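Local coordinates for protein shikimate dehydrogenase (NADP(+)) (Peptoclostridium difficile, PDB 5DZS) that probably catalyses the reversible NADPH-linked reduction of 3-dehydroshikimate to shikimate, a step on the pathway to chorismate and the aromatic amino acids, at residues B[209-214]-B[229-234]; B[8-13]-B[185-190]; B[17-22]-B[262-267]. One frame throughout, in Å; residues are numbered along the deposited sequence. Where two conformers were deposited one is given.

Interaction 1 of 3, residues B[209-214]-B[229-234]; sequences LIYNPG and TCDGLY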
ATOM      1  N   LEU B 209      -8.398 -15.015  18.851  1.00 30.60           N
ATOM      2  CA  LEU B 209      -8.638 -14.242  17.630  1.00 29.82           C
ATOM      3  C   LEU B 209     -10.122 -14.148  17.310  1.00 33.27           C
ATOM      4  O   LEU B 209     -10.539 -13.313  16.496  1.00 31.72           O
ATOM      5  CB  LEU B 209      -7.852 -14.803  16.449  1.00 30.10           C
ATOM      6  CG  LEU B 209      -6.330 -14.854  16.633  1.00 31.43           C
ATOM      7  CD1 LEU B 209      -5.628 -15.254  15.341  1.00 31.74           C
ATOM      8  CD2 LEU B 209      -5.779 -13.535  17.166  1.00 34.34           C
ATOM      9  N   ILE B 210     -10.923 -14.987  17.951  1.00 36.10           N
ATOM     10  CA  ILE B 210     -12.361 -14.969  17.757  1.00 37.20           C
ATOM     11  C   ILE B 210     -12.973 -13.803  18.502  1.00 38.58           C
ATOM     12  O   ILE B 210     -12.480 -13.374  19.549  1.00 38.05           O
ATOM     13  CB  ILE B 210     -13.019 -16.258  18.305  1.00 42.27           C
ATOM     14  CG1 ILE B 210     -12.484 -17.502  17.578  1.00 43.94           C
ATOM     15  CG2 ILE B 210     -14.535 -16.182  18.206  1.00 44.34           C
ATOM     16  CD1 ILE B 210     -12.703 -17.508  16.076  1.00 46.96           C
ATOM     17  N   TYR B 211     -14.038 -13.258  17.937  1.00 39.96           N
ATOM     18  CA  TYR B 211     -14.791 -12.237  18.624  1.00 41.46           C
ATOM     19  C   TYR B 211     -16.261 -12.606  18.591  1.00 45.80           C
ATOM     20  O   TYR B 211     -16.812 -12.892  17.532  1.00 46.65           O
ATOM     21  CB  TYR B 211     -14.629 -10.840  18.026  1.00 39.75           C
ATOM     22  CG  TYR B 211     -15.620  -9.903  18.677  1.00 41.57           C
ATOM     23  CD1 TYR B 211     -15.460  -9.515  20.005  1.00 41.86           C
ATOM     24  CD2 TYR B 211     -16.745  -9.456  17.993  1.00 43.40           C
ATOM     25  CE1 TYR B 211     -16.372  -8.684  20.626  1.00 43.45           C
ATOM     26  CE2 TYR B 211     -17.666  -8.626  18.605  1.00 45.89           C
ATOM     27  CZ  TYR B 211     -17.477  -8.244  19.923  1.00 46.82           C
ATOM     28  OH  TYR B 211     -18.388  -7.412  20.531  1.00 51.70           O
ATOM     29  N   ASN B 212     -16.871 -12.622  19.769  1.00 50.09           N
ATOM     30  CA  ASN B 212     -18.298 -12.839  19.890  1.00 54.92           C
ATOM     31  C   ASN B 212     -18.797 -11.987  21.061  1.00 55.75           C
ATOM     32  O   ASN B 212     -18.220 -12.015  22.154  1.00 52.25           O
ATOM     33  CB  ASN B 212     -18.648 -14.324  20.059  1.00 60.08           C
ATOM     34  CG  ASN B 212     -18.009 -14.949  21.278  1.00 66.93           C
ATOM     35  OD1 ASN B 212     -17.070 -14.401  21.856  1.00 77.17           O
ATOM     36  ND2 ASN B 212     -18.510 -16.115  21.671  1.00 69.14           N
ATOM     37  N   PRO B 213     -19.835 -11.177  20.818  1.00 57.45           N
ATOM     38  CA  PRO B 213     -20.395 -10.342  21.871  1.00 57.88           C
ATOM     39  C   PRO B 213     -20.622 -11.069  23.203  1.00 59.55           C
ATOM     40  O   PRO B 213     -20.442 -10.468  24.258  1.00 63.64           O
ATOM     41  CB  PRO B 213     -21.729  -9.896  21.271  1.00 58.63           C
ATOM     42  CG  PRO B 213     -21.462  -9.819  19.803  1.00 57.38           C
ATOM     43  CD  PRO B 213     -20.412 -10.860  19.497  1.00 57.50           C
ATOM     44  N   GLY B 214     -20.986 -12.351  23.148  1.00 59.85           N
ATOM     45  CA  GLY B 214     -21.265 -13.139  24.364  1.00 60.25           C
ATOM     46  C   GLY B 214     -20.062 -13.715  25.107  1.00 59.38           C
ATOM     47  O   GLY B 214     -20.228 -14.401  26.124  1.00 59.67           O
ATOM     48  N   THR B 229      -6.473 -11.616  29.526  1.00 47.28           N
ATOM     49  CA  THR B 229      -7.198 -12.038  28.320  1.00 44.97           C
ATOM     50  C   THR B 229      -7.346 -10.916  27.306  1.00 45.23           C
ATOM     51  O   THR B 229      -7.365  -9.744  27.657  1.00 44.71           O
ATOM     52  CB  THR B 229      -8.619 -12.524  28.648  1.00 46.43           C
ATOM     53  OG1 THR B 229      -9.360 -11.468  29.280  1.00 47.56           O
ATOM     54  CG2 THR B 229      -8.578 -13.743  29.536  1.00 47.11           C
ATOM     55  N   CYS B 230      -7.478 -11.299  26.037  1.00 41.92           N
ATOM     56  CA  CYS B 230      -7.640 -10.347  24.953  1.00 41.47           C
ATOM     57  C   CYS B 230      -8.464 -11.026  23.868  1.00 36.72           C
ATOM     58  O   CYS B 230      -8.112 -12.139  23.456  1.00 36.61           O
ATOM     59  CB  CYS B 230      -6.263  -9.965  24.423  1.00 42.68           C
ATOM     60  SG  CYS B 230      -6.273  -8.748  23.102  1.00 48.98           S
ATOM     61  N   ASP B 231      -9.555 -10.386  23.424  1.00 35.68           N
ATOM     62  CA  ASP B 231     -10.391 -10.951  22.348  1.00 33.91           C
ATOM     63  C   ASP B 231      -9.964 -10.413  20.990  1.00 32.29           C
ATOM     64  O   ASP B 231      -9.003  -9.651  20.887  1.00 31.42           O
ATOM     65  CB  ASP B 231     -11.911 -10.818  22.607  1.00 36.46           C
ATOM     66  CG  ASP B 231     -12.444  -9.390  22.494  1.00 38.04           C
ATOM     67  OD1 ASP B 231     -11.873  -8.552  21.770  1.00 35.12           O
ATOM     68  OD2 ASP B 231     -13.497  -9.128  23.117  1.00 42.29           O
ATOM     69  N   GLY B 232     -10.650 -10.845  19.945  1.00 31.96           N
ATOM     70  CA  GLY B 232     -10.202 -10.495  18.606  1.00 29.99           C
ATOM     71  C   GLY B 232     -10.724  -9.219  18.014  1.00 28.47           C
ATOM     72  O   GLY B 232     -10.333  -8.880  16.903  1.00 26.21           O
ATOM     73  N   LEU B 233     -11.563  -8.482  18.746  1.00 27.74           N
ATOM     74  CA  LEU B 233     -12.225  -7.319  18.122  1.00 27.02           C
ATOM     75  C   LEU B 233     -11.276  -6.228  17.641  1.00 25.09           C
ATOM     76  O   LEU B 233     -11.433  -5.710  16.531  1.00 23.60           O
ATOM     77  CB  LEU B 233     -13.303  -6.734  19.036  1.00 29.05           C
ATOM     78  CG  LEU B 233     -14.137  -5.594  18.440  1.00 29.60           C
ATOM     79  CD1 LEU B 233     -14.868  -6.010  17.163  1.00 31.04           C
ATOM     80  CD2 LEU B 233     -15.123  -5.084  19.481  1.00 32.33           C
ATOM     81  N   TYR B 234     -10.283  -5.868  18.438  1.00 26.34           N
ATOM     82  CA  TYR B 234      -9.386  -4.795  18.015  1.00 25.27           C
ATOM     83  C   TYR B 234      -8.692  -5.157  16.703  1.00 25.29           C
ATOM     84  O   TYR B 234      -8.528  -4.325  15.812  1.00 24.54           O
ATOM     85  CB  TYR B 234      -8.358  -4.487  19.117  1.00 26.48           C
ATOM     86  CG  TYR B 234      -7.627  -3.186  18.942  1.00 28.16           C
ATOM     87  CD1 TYR B 234      -8.215  -1.993  19.339  1.00 29.63           C
ATOM     88  CD2 TYR B 234      -6.354  -3.138  18.388  1.00 27.28           C
ATOM     89  CE1 TYR B 234      -7.557  -0.795  19.197  1.00 31.08           C
ATOM     90  CE2 TYR B 234      -5.684  -1.925  18.244  1.00 31.42           C
ATOM     91  CZ  TYR B 234      -6.292  -0.766  18.651  1.00 29.65           C
ATOM     92  OH  TYR B 234      -5.677   0.472  18.538  1.00 35.34           O
TER
HETATM   93  O   HOH W   1      -9.278 -11.263  15.208  1.00 40.46           O

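Interaction 2 of 3, residues B[8-13]-B[185-190]; sequences GEKLSH and GMYPNV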
ATOM      1  N   GLY B   8     -16.394 -16.570   2.557  1.00 17.84           N
ATOM      2  CA  GLY B   8     -16.163 -17.667   3.501  1.00 19.02           C
ATOM      3  C   GLY B   8     -17.262 -18.677   3.323  1.00 21.24           C
ATOM      4  O   GLY B   8     -18.182 -18.456   2.551  1.00 21.87           O
ATOM      5  N   GLU B   9     -17.202 -19.779   4.052  1.00 23.38           N
ATOM      6  CA  GLU B   9     -18.205 -20.839   3.866  1.00 29.40           C
ATOM      7  C   GLU B   9     -19.503 -20.565   4.637  1.00 33.01           C
ATOM      8  O   GLU B   9     -20.611 -20.694   4.083  1.00 34.28           O
ATOM      9  CB  GLU B   9     -17.588 -22.176   4.254  1.00 31.39           C
ATOM     10  CG  GLU B   9     -18.456 -23.387   3.990  1.00 35.90           C
ATOM     11  CD  GLU B   9     -17.784 -24.668   4.457  1.00 38.85           C
ATOM     12  OE1 GLU B   9     -16.857 -24.597   5.302  1.00 43.78           O
ATOM     13  OE2 GLU B   9     -18.187 -25.751   3.978  1.00 44.21           O
ATOM     14  N   LYS B  10     -19.352 -20.153   5.896  1.00 32.71           N
ATOM     15  CA  LYS B  10     -20.481 -19.852   6.789  1.00 35.13           C
ATOM     16  C   LYS B  10     -20.157 -18.553   7.505  1.00 33.45           C
ATOM     17  O   LYS B  10     -19.167 -18.493   8.245  1.00 38.63           O
ATOM     18  CB  LYS B  10     -20.647 -20.969   7.827  1.00 42.45           C
ATOM     19  CG  LYS B  10     -20.795 -22.377   7.256  1.00 48.46           C
ATOM     20  CD  LYS B  10     -22.073 -22.538   6.446  1.00 53.65           C
ATOM     21  CE  LYS B  10     -22.256 -23.987   5.999  1.00 59.11           C
ATOM     22  NZ  LYS B  10     -23.554 -24.204   5.298  1.00 59.78           N
ATOM     23  N   LEU B  11     -21.009 -17.547   7.323  1.00 29.97           N
ATOM     24  CA  LEU B  11     -20.763 -16.181   7.788  1.00 29.85           C
ATOM     25  C   LEU B  11     -21.904 -15.484   8.543  1.00 35.08           C
ATOM     26  O   LEU B  11     -21.838 -14.289   8.757  1.00 34.33           O
ATOM     27  CB  LEU B  11     -20.489 -15.327   6.536  1.00 26.17           C
ATOM     28  CG  LEU B  11     -19.321 -15.755   5.634  1.00 23.63           C
ATOM     29  CD1 LEU B  11     -19.290 -14.840   4.408  1.00 21.68           C
ATOM     30  CD2 LEU B  11     -17.994 -15.710   6.382  1.00 24.16           C
ATOM     31  N   SER B  12     -22.944 -16.210   8.936  0.50 41.36           N
ATOM     32  CA  SER B  12     -24.099 -15.572   9.604  0.50 44.37           C
ATOM     33  C   SER B  12     -23.754 -14.824  10.904  0.50 45.92           C
ATOM     34  O   SER B  12     -24.560 -14.042  11.410  0.50 48.10           O
ATOM     35  CB  SER B  12     -25.190 -16.608   9.891  0.50 46.20           C
ATOM     36  OG  SER B  12     -24.725 -17.604  10.783  0.50 47.55           O
ATOM     37  N   HIS B  13     -22.559 -15.062  11.428  0.50 45.61           N
ATOM     38  CA  HIS B  13     -22.119 -14.437  12.669  0.50 47.31           C
ATOM     39  C   HIS B  13     -21.282 -13.172  12.466  0.50 44.37           C
ATOM     40  O   HIS B  13     -21.352 -12.229  13.257  0.50 40.93           O
ATOM     41  CB  HIS B  13     -21.264 -15.444  13.404  0.50 50.90           C
ATOM     42  CG  HIS B  13     -20.057 -15.868  12.629  0.50 51.15           C
ATOM     43  ND1 HIS B  13     -20.142 -16.644  11.492  0.50 51.15           N
ATOM     44  CD2 HIS B  13     -18.740 -15.633  12.829  0.50 51.45           C
ATOM     45  CE1 HIS B  13     -18.927 -16.861  11.022  0.50 51.91           C
ATOM     46  NE2 HIS B  13     -18.059 -16.259  11.814  0.50 52.08           N
ATOM     47  N   GLY B 185     -15.235 -21.729  19.461  1.00 73.42           N
ATOM     48  CA  GLY B 185     -15.683 -20.656  20.350  1.00 74.60           C
ATOM     49  C   GLY B 185     -16.557 -19.584  19.724  1.00 78.68           C
ATOM     50  O   GLY B 185     -16.905 -18.608  20.390  1.00 76.54           O
ATOM     51  N   MET B 186     -16.935 -19.755  18.461  1.00 83.17           N
ATOM     52  CA  MET B 186     -17.762 -18.737  17.803  1.00 92.79           C
ATOM     53  C   MET B 186     -19.271 -19.064  17.823  1.00 99.42           C
ATOM     54  O   MET B 186     -19.699 -20.008  18.482  1.00102.64           O
ATOM     55  CB  MET B 186     -17.204 -18.396  16.403  1.00 93.49           C
ATOM     56  CG  MET B 186     -16.970 -19.556  15.448  1.00 95.19           C
ATOM     57  SD  MET B 186     -15.938 -19.016  14.060  1.00 97.95           S
ATOM     58  CE  MET B 186     -15.951 -20.466  13.007  1.00102.13           C
ATOM     59  N   TYR B 187     -20.049 -18.237  17.126  1.00108.14           N
ATOM     60  CA  TYR B 187     -21.532 -18.292  17.063  1.00116.73           C
ATOM     61  C   TYR B 187     -22.360 -19.508  17.557  1.00119.61           C
ATOM     62  O   TYR B 187     -23.242 -19.323  18.398  1.00121.41           O
ATOM     63  CB  TYR B 187     -22.015 -17.860  15.665  1.00124.13           C
ATOM     64  CG  TYR B 187     -21.514 -18.689  14.494  1.00130.14           C
ATOM     65  CD1 TYR B 187     -22.372 -19.542  13.800  1.00136.36           C
ATOM     66  CD2 TYR B 187     -20.186 -18.616  14.075  1.00130.29           C
ATOM     67  CE1 TYR B 187     -21.920 -20.296  12.727  1.00138.10           C
ATOM     68  CE2 TYR B 187     -19.727 -19.370  13.006  1.00130.96           C
ATOM     69  CZ  TYR B 187     -20.597 -20.206  12.336  1.00135.10           C
ATOM     70  OH  TYR B 187     -20.141 -20.952  11.274  1.00136.01           O
ATOM     71  N   PRO B 188     -22.109 -20.734  17.048  1.00118.28           N
ATOM     72  CA  PRO B 188     -23.003 -21.793  17.527  1.00119.91           C
ATOM     73  C   PRO B 188     -22.752 -22.204  18.981  1.00117.21           C
ATOM     74  O   PRO B 188     -23.571 -21.897  19.849  1.00118.84           O
ATOM     75  CB  PRO B 188     -22.733 -22.963  16.556  1.00120.89           C
ATOM     76  CG  PRO B 188     -21.674 -22.489  15.603  1.00118.04           C
ATOM     77  CD  PRO B 188     -21.021 -21.299  16.234  1.00116.49           C
ATOM     78  N   ASN B 189     -21.633 -22.881  19.240  1.00109.70           N
ATOM     79  CA  ASN B 189     -21.294 -23.323  20.594  1.00106.59           C
ATOM     80  C   ASN B 189     -20.275 -22.403  21.263  1.00101.65           C
ATOM     81  O   ASN B 189     -19.062 -22.610  21.160  1.00 96.26           O
ATOM     82  CB  ASN B 189     -20.776 -24.764  20.581  1.00104.45           C
ATOM     83  CG  ASN B 189     -21.831 -25.758  20.136  1.00107.46           C
ATOM     84  OD1 ASN B 189     -22.818 -25.394  19.497  1.00109.43           O
ATOM     85  ND2 ASN B 189     -21.623 -27.025  20.468  1.00107.27           N
ATOM     86  N   VAL B 190     -20.788 -21.388  21.952  1.00100.46           N
ATOM     87  CA  VAL B 190     -19.949 -20.421  22.663  1.00 96.71           C
ATOM     88  C   VAL B 190     -19.488 -20.952  24.028  1.00 93.57           C
ATOM     89  O   VAL B 190     -18.644 -20.335  24.682  1.00 93.67           O
ATOM     90  CB  VAL B 190     -20.672 -19.066  22.856  1.00 99.02           C
ATOM     91  CG1 VAL B 190     -21.100 -18.503  21.508  1.00 99.87           C
ATOM     92  CG2 VAL B 190     -21.874 -19.197  23.788  1.00103.96           C
TER

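Interaction 3 of 3, residues B[17-22]-B[262-267]; sequences PQIHKR and NELKLE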
ATOM      1  N   PRO B  17     -19.148  -6.974   8.111  1.00 21.69           N
ATOM      2  CA  PRO B  17     -19.920  -6.001   7.358  1.00 21.92           C
ATOM      3  C   PRO B  17     -20.246  -4.735   8.170  1.00 22.12           C
ATOM      4  O   PRO B  17     -20.170  -3.648   7.630  1.00 21.39           O
ATOM      5  CB  PRO B  17     -21.181  -6.781   6.948  1.00 24.11           C
ATOM      6  CG  PRO B  17     -20.719  -8.211   6.900  1.00 24.58           C
ATOM      7  CD  PRO B  17     -19.765  -8.321   8.062  1.00 23.40           C
ATOM      8  N   GLN B  18     -20.530  -4.873   9.461  1.00 23.05           N
ATOM      9  CA  GLN B  18     -20.823  -3.713  10.306  1.00 25.52           C
ATOM     10  C   GLN B  18     -19.582  -2.830  10.470  1.00 24.03           C
ATOM     11  O   GLN B  18     -19.679  -1.603  10.416  1.00 25.31           O
ATOM     12  CB  GLN B  18     -21.334  -4.159  11.678  1.00 29.65           C
ATOM     13  CG  GLN B  18     -21.734  -2.992  12.570  1.00 38.28           C
ATOM     14  CD  GLN B  18     -22.223  -3.405  13.950  1.00 47.94           C
ATOM     15  OE1 GLN B  18     -22.043  -4.547  14.379  1.00 54.84           O
ATOM     16  NE2 GLN B  18     -22.839  -2.460  14.660  1.00 54.29           N
ATOM     17  N   ILE B  19     -18.411  -3.440  10.692  1.00 22.02           N
ATOM     18  CA  ILE B  19     -17.191  -2.671  10.821  1.00 21.85           C
ATOM     19  C   ILE B  19     -16.935  -1.874   9.553  1.00 19.42           C
ATOM     20  O   ILE B  19     -16.667  -0.670   9.600  1.00 21.27           O
ATOM     21  CB  ILE B  19     -15.960  -3.575  11.130  1.00 22.73           C
ATOM     22  CG1 ILE B  19     -16.108  -4.222  12.519  1.00 25.06           C
ATOM     23  CG2 ILE B  19     -14.669  -2.771  10.999  1.00 23.13           C
ATOM     24  CD1 ILE B  19     -15.034  -5.254  12.845  1.00 25.86           C
ATOM     25  N   HIS B  20     -16.957  -2.541   8.391  1.00 19.43           N
ATOM     26  CA  HIS B  20     -16.716  -1.845   7.133  1.00 19.36           C
ATOM     27  C   HIS B  20     -17.729  -0.733   6.860  1.00 21.03           C
ATOM     28  O   HIS B  20     -17.352   0.315   6.353  1.00 21.49           O
ATOM     29  CB  HIS B  20     -16.616  -2.832   5.957  1.00 19.01           C
ATOM     30  CG  HIS B  20     -15.343  -3.624   5.954  1.00 18.92           C
ATOM     31  ND1 HIS B  20     -14.197  -3.181   5.347  1.00 19.44           N
ATOM     32  CD2 HIS B  20     -15.043  -4.831   6.480  1.00 19.31           C
ATOM     33  CE1 HIS B  20     -13.244  -4.077   5.488  1.00 18.74           C
ATOM     34  NE2 HIS B  20     -13.732  -5.098   6.168  1.00 19.52           N
ATOM     35  N   LYS B  21     -18.996  -0.968   7.198  0.50 22.44           N
ATOM     36  CA  LYS B  21     -20.036   0.074   7.078  0.50 23.38           C
ATOM     37  C   LYS B  21     -19.617   1.311   7.860  0.50 24.67           C
ATOM     38  O   LYS B  21     -19.665   2.419   7.343  0.50 24.39           O
ATOM     39  CB  LYS B  21     -21.382  -0.424   7.590  0.50 25.43           C
ATOM     40  CG  LYS B  21     -22.473   0.650   7.565  0.50 27.56           C
ATOM     41  CD  LYS B  21     -23.804   0.105   8.071  0.50 30.87           C
ATOM     42  CE  LYS B  21     -24.939   1.109   7.947  0.50 34.92           C
ATOM     43  NZ  LYS B  21     -25.198   1.556   6.556  0.50 35.82           N
ATOM     44  N   ARG B  22     -19.205   1.116   9.110  0.50 24.61           N
ATOM     45  CA  ARG B  22     -18.760   2.225   9.947  0.50 25.36           C
ATOM     46  C   ARG B  22     -17.560   2.962   9.367  0.50 24.46           C
ATOM     47  O   ARG B  22     -17.486   4.190   9.436  0.50 27.18           O
ATOM     48  CB  ARG B  22     -18.469   1.727  11.362  0.50 28.51           C
ATOM     49  CG  ARG B  22     -19.713   1.433  12.175  0.50 31.98           C
ATOM     50  CD  ARG B  22     -20.467   2.729  12.451  0.50 35.94           C
ATOM     51  NE  ARG B  22     -21.647   2.554  13.288  0.50 39.75           N
ATOM     52  CZ  ARG B  22     -21.639   2.609  14.612  0.50 41.39           C
ATOM     53  NH1 ARG B  22     -22.776   2.453  15.277  0.50 45.48           N
ATOM     54  NH2 ARG B  22     -20.504   2.828  15.273  0.50 38.07           N
ATOM     55  N   ASN B 262     -13.996   1.628  19.951  1.00 31.10           N
ATOM     56  CA  ASN B 262     -14.721   2.011  21.165  1.00 34.35           C
ATOM     57  C   ASN B 262     -16.218   2.139  20.928  1.00 35.08           C
ATOM     58  O   ASN B 262     -17.028   1.747  21.782  1.00 37.84           O
ATOM     59  CB  ASN B 262     -14.148   3.304  21.757  1.00 37.88           C
ATOM     60  CG  ASN B 262     -12.735   3.126  22.291  1.00 40.18           C
ATOM     61  OD1 ASN B 262     -12.396   2.094  22.869  1.00 43.50           O
ATOM     62  ND2 ASN B 262     -11.908   4.146  22.113  1.00 46.16           N
ATOM     63  N   GLU B 263     -16.604   2.699  19.781  1.00 32.66           N
ATOM     64  CA  GLU B 263     -18.022   2.849  19.482  1.00 35.34           C
ATOM     65  C   GLU B 263     -18.656   1.477  19.263  1.00 36.58           C
ATOM     66  O   GLU B 263     -19.773   1.231  19.724  1.00 41.87           O
ATOM     67  CB  GLU B 263     -18.259   3.820  18.306  1.00 35.55           C
ATOM     68  CG  GLU B 263     -17.955   5.277  18.674  1.00 38.37           C
ATOM     69  CD  GLU B 263     -18.248   6.262  17.554  1.00 41.45           C
ATOM     70  OE1 GLU B 263     -18.688   5.809  16.468  1.00 40.90           O
ATOM     71  OE2 GLU B 263     -18.031   7.485  17.767  1.00 41.55           O
ATOM     72  N   LEU B 264     -17.945   0.571  18.598  1.00 37.59           N
ATOM     73  CA  LEU B 264     -18.479  -0.777  18.353  1.00 41.51           C
ATOM     74  C   LEU B 264     -18.525  -1.630  19.605  1.00 48.49           C
ATOM     75  O   LEU B 264     -19.473  -2.391  19.812  1.00 56.70           O
ATOM     76  CB  LEU B 264     -17.659  -1.503  17.284  1.00 41.41           C
ATOM     77  CG  LEU B 264     -17.875  -1.064  15.850  1.00 46.82           C
ATOM     78  CD1 LEU B 264     -16.847  -1.762  14.975  1.00 48.96           C
ATOM     79  CD2 LEU B 264     -19.292  -1.386  15.394  1.00 46.96           C
ATOM     80  N   LYS B 265     -17.509  -1.486  20.449  1.00 53.03           N
ATOM     81  CA  LYS B 265     -17.409  -2.244  21.694  1.00 61.00           C
ATOM     82  C   LYS B 265     -18.605  -1.982  22.625  1.00 66.79           C
ATOM     83  O   LYS B 265     -18.901  -2.796  23.500  1.00 73.43           O
ATOM     84  CB  LYS B 265     -16.063  -1.929  22.352  1.00 63.60           C
ATOM     85  CG  LYS B 265     -15.740  -2.643  23.648  1.00 67.81           C
ATOM     86  CD  LYS B 265     -14.227  -2.690  23.816  1.00 68.49           C
ATOM     87  CE  LYS B 265     -13.788  -2.937  25.247  1.00 73.33           C
ATOM     88  NZ  LYS B 265     -13.960  -1.715  26.080  1.00 78.12           N
ATOM     89  N   LEU B 266     -19.293  -0.855  22.421  1.00 66.84           N
ATOM     90  CA  LEU B 266     -20.501  -0.525  23.190  1.00 72.28           C
ATOM     91  C   LEU B 266     -21.759  -1.094  22.516  1.00 76.82           C
ATOM     92  O   LEU B 266     -22.619  -1.673  23.178  1.00 80.94           O
ATOM     93  CB  LEU B 266     -20.663   0.989  23.328  1.00 69.53           C
ATOM     94  CG  LEU B 266     -19.563   1.758  24.054  1.00 71.47           C
ATOM     95  CD1 LEU B 266     -19.852   3.250  23.982  1.00 72.73           C
ATOM     96  CD2 LEU B 266     -19.420   1.297  25.499  1.00 75.15           C
ATOM     97  N   GLU B 267     -21.852  -0.918  21.197  1.00 81.29           N
ATOM     98  CA  GLU B 267     -23.011  -1.373  20.405  1.00 86.46           C
ATOM     99  C   GLU B 267     -23.393  -2.827  20.640  1.00 89.57           C
ATOM    100  O   GLU B 267     -24.575  -3.159  20.661  1.00 92.68           O
ATOM    101  CB  GLU B 267     -22.749  -1.167  18.916  1.00 91.65           C
ATOM    102  CG  GLU B 267     -22.583   0.285  18.516  1.00 95.32           C
ATOM    103  CD  GLU B 267     -21.729   0.443  17.280  1.00100.14           C
ATOM    104  OE1 GLU B 267     -21.990  -0.251  16.271  1.00101.53           O
ATOM    105  OE2 GLU B 267     -20.803   1.283  17.309  1.00102.47           O
TER

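Interaction 1 of 3, residues B[209-214]-B[229-234]
A backbone-to-backbone contact, finished by a tyrosine laid on a leucine, joins the loops that leave two neighbouring strands, 205-208 and 228-230, of the six-stranded parallel sheet. Gly-232 N donates to Ile-210 O at 3.1 Å, bent to 145° at the hydrogen and coming from above the carbonyl plane. Beside it, Gly-232 CA makes a nearly straight C-H...O contact of 3.5 Å with Leu-209 O. Glycine suits this place because a CB would collide with that oxygen. A water donates to Leu-209 O at 2.7 Å and to Gly-232 O at 3.1 Å. This is the NADP-binding Rossmann-type domain, where loops at the carboxyl ends of the strands form the ligand sites: Leu-209 and Gly-232 are predicted to bind NADP(+), and Tyr-211 shikimate. Asp-231 precedes the turn into helix 233-248 and caps it, OD1 accepting from Leu-233 N at 3.0 Å, with CG between the backbone N and the carbonyl carbon (chi1 71°). Its OD2 lies at the edge of the Tyr-211 ring, in plane, 3.7 Å from CD1. With CG anti to its backbone N, Tyr-211 runs alongside Leu-233, whose CB sits over one ring face, 4.0 Å from the centroid; CD1 lies by ring atoms CD2 and CE2, and CD2 by CZ and OH. Pro-213 N lies over the rim of the opposite face.

Interaction 2 of 3, residues B[8-13]-B[185-190]
Two irregular loops approach most closely at His-13 and Tyr-187, whose CA atoms are 5.9 Å apart, and the contact between them is made chiefly by side chains. The imidazole of His-13 and the phenol of Tyr-187 form an offset stack, with centroids 4.0 Å apart and planes only 12° from parallel. Each CG lies between the backbone N and the carbonyl carbon, which brings each ring across to the other loop, and chi2 (-69° in His-13, 109° in Tyr-187) sets the planes nearly parallel; the CD2-CE2 side of the tyrosine covers the histidine. Tyr-187 is poorly ordered and His-13 has two conformers, so the stack may be mobile. The loop 8-13 follows strand 2-8 of the substrate-binding domain and 185-190 follows strand 177-180 of the nucleotide-binding domain, so the stack spans the interdomain cleft typical of shikimate dehydrogenases, at the protein surface. Two flat rings suit such a surface contact, since they can cover each other over a wide area. At the far end of the phenol, Tyr-187 OH rests 3.5 Å from Lys-10 CB, beyond which the lysine chain bends at chi2 and leads its amino group away. The extended Met-186 chain brings SD to 4.1 Å from His-13 NE2, in an oblique sulfur-aromatic contact.

Interaction 3 of 3, residues B[17-22]-B[262-267]
Arg-22 NH2 has two acidic partners on the helix opposite, one close and one distant: Glu-267 OE2 at 2.6 Å, a salt bridge whose hydrogen bond is weak because it is bent to 120°, and Glu-263 OE1 at 3.7 Å, a long ion pair. Arg-22 and Glu-267 meet tip to tip, but not as a flat, bidentate pair; the guanidinium and carboxylate planes are 36° apart and Glu-267 OE1 lies over a guanidinium face. A bend at chi2 brings the guanidinium to the glutamates, which stand one helical turn apart and so can share one cation. Within the same helix as Arg-22, Glu-25 adds a weak, long ion pair to NE.

Beneath the charges the contact is apolar. Leu-264 crosses Ile-19 at about a right angle, its CD1 3.6 Å from Ile-19 CG1, while its CD2 meets the amide of Gln-18, 3.8 Å from NE2. Gln-18, fully extended, thus supplies an aliphatic stem and a polar tip at the border between core and solvent. Ile-19 also packs on Leu-236, Val-237 and Ala-240 of helix 233-248. The segment axes are 11.5 Å apart and 42° from antiparallel, a gap that Arg-22, Glu-267 and Gln-18 span with long side chains. Here the chain's last long helix, 255-268, returns to helix 16-27 of the substrate-binding domain.

Next to two acids the arginine probably stays charged, although a poorly ordered Glu-267 and two conformers of Arg-22 suggest an ion pair that is readily rearranged.

Overall arrangement
Interactions 2 and 3 each bring the substrate-binding domain against a later part of the chain, while interaction 1 lies within the nucleotide-binding domain and touches both. Interactions 1 and 2 have centres 13 Å apart: Ile-210 CG2 packs on Met-186 CB at 3.9 Å, so the loops after strands 177-180 and 205-208 pack together. Interaction 3, also about 13 Å from interaction 1 between centres, meets it where Leu-233 faces helix 255-268. Between segments 8-13 and 17-22 run Ser-14, Val-15 and Ser-16, predicted to bind shikimate. The side chains of Tyr-211, itself a predicted shikimate residue in interaction 1, and of Ile-19 in interaction 3 each come within about 4 Å of that of Val-15.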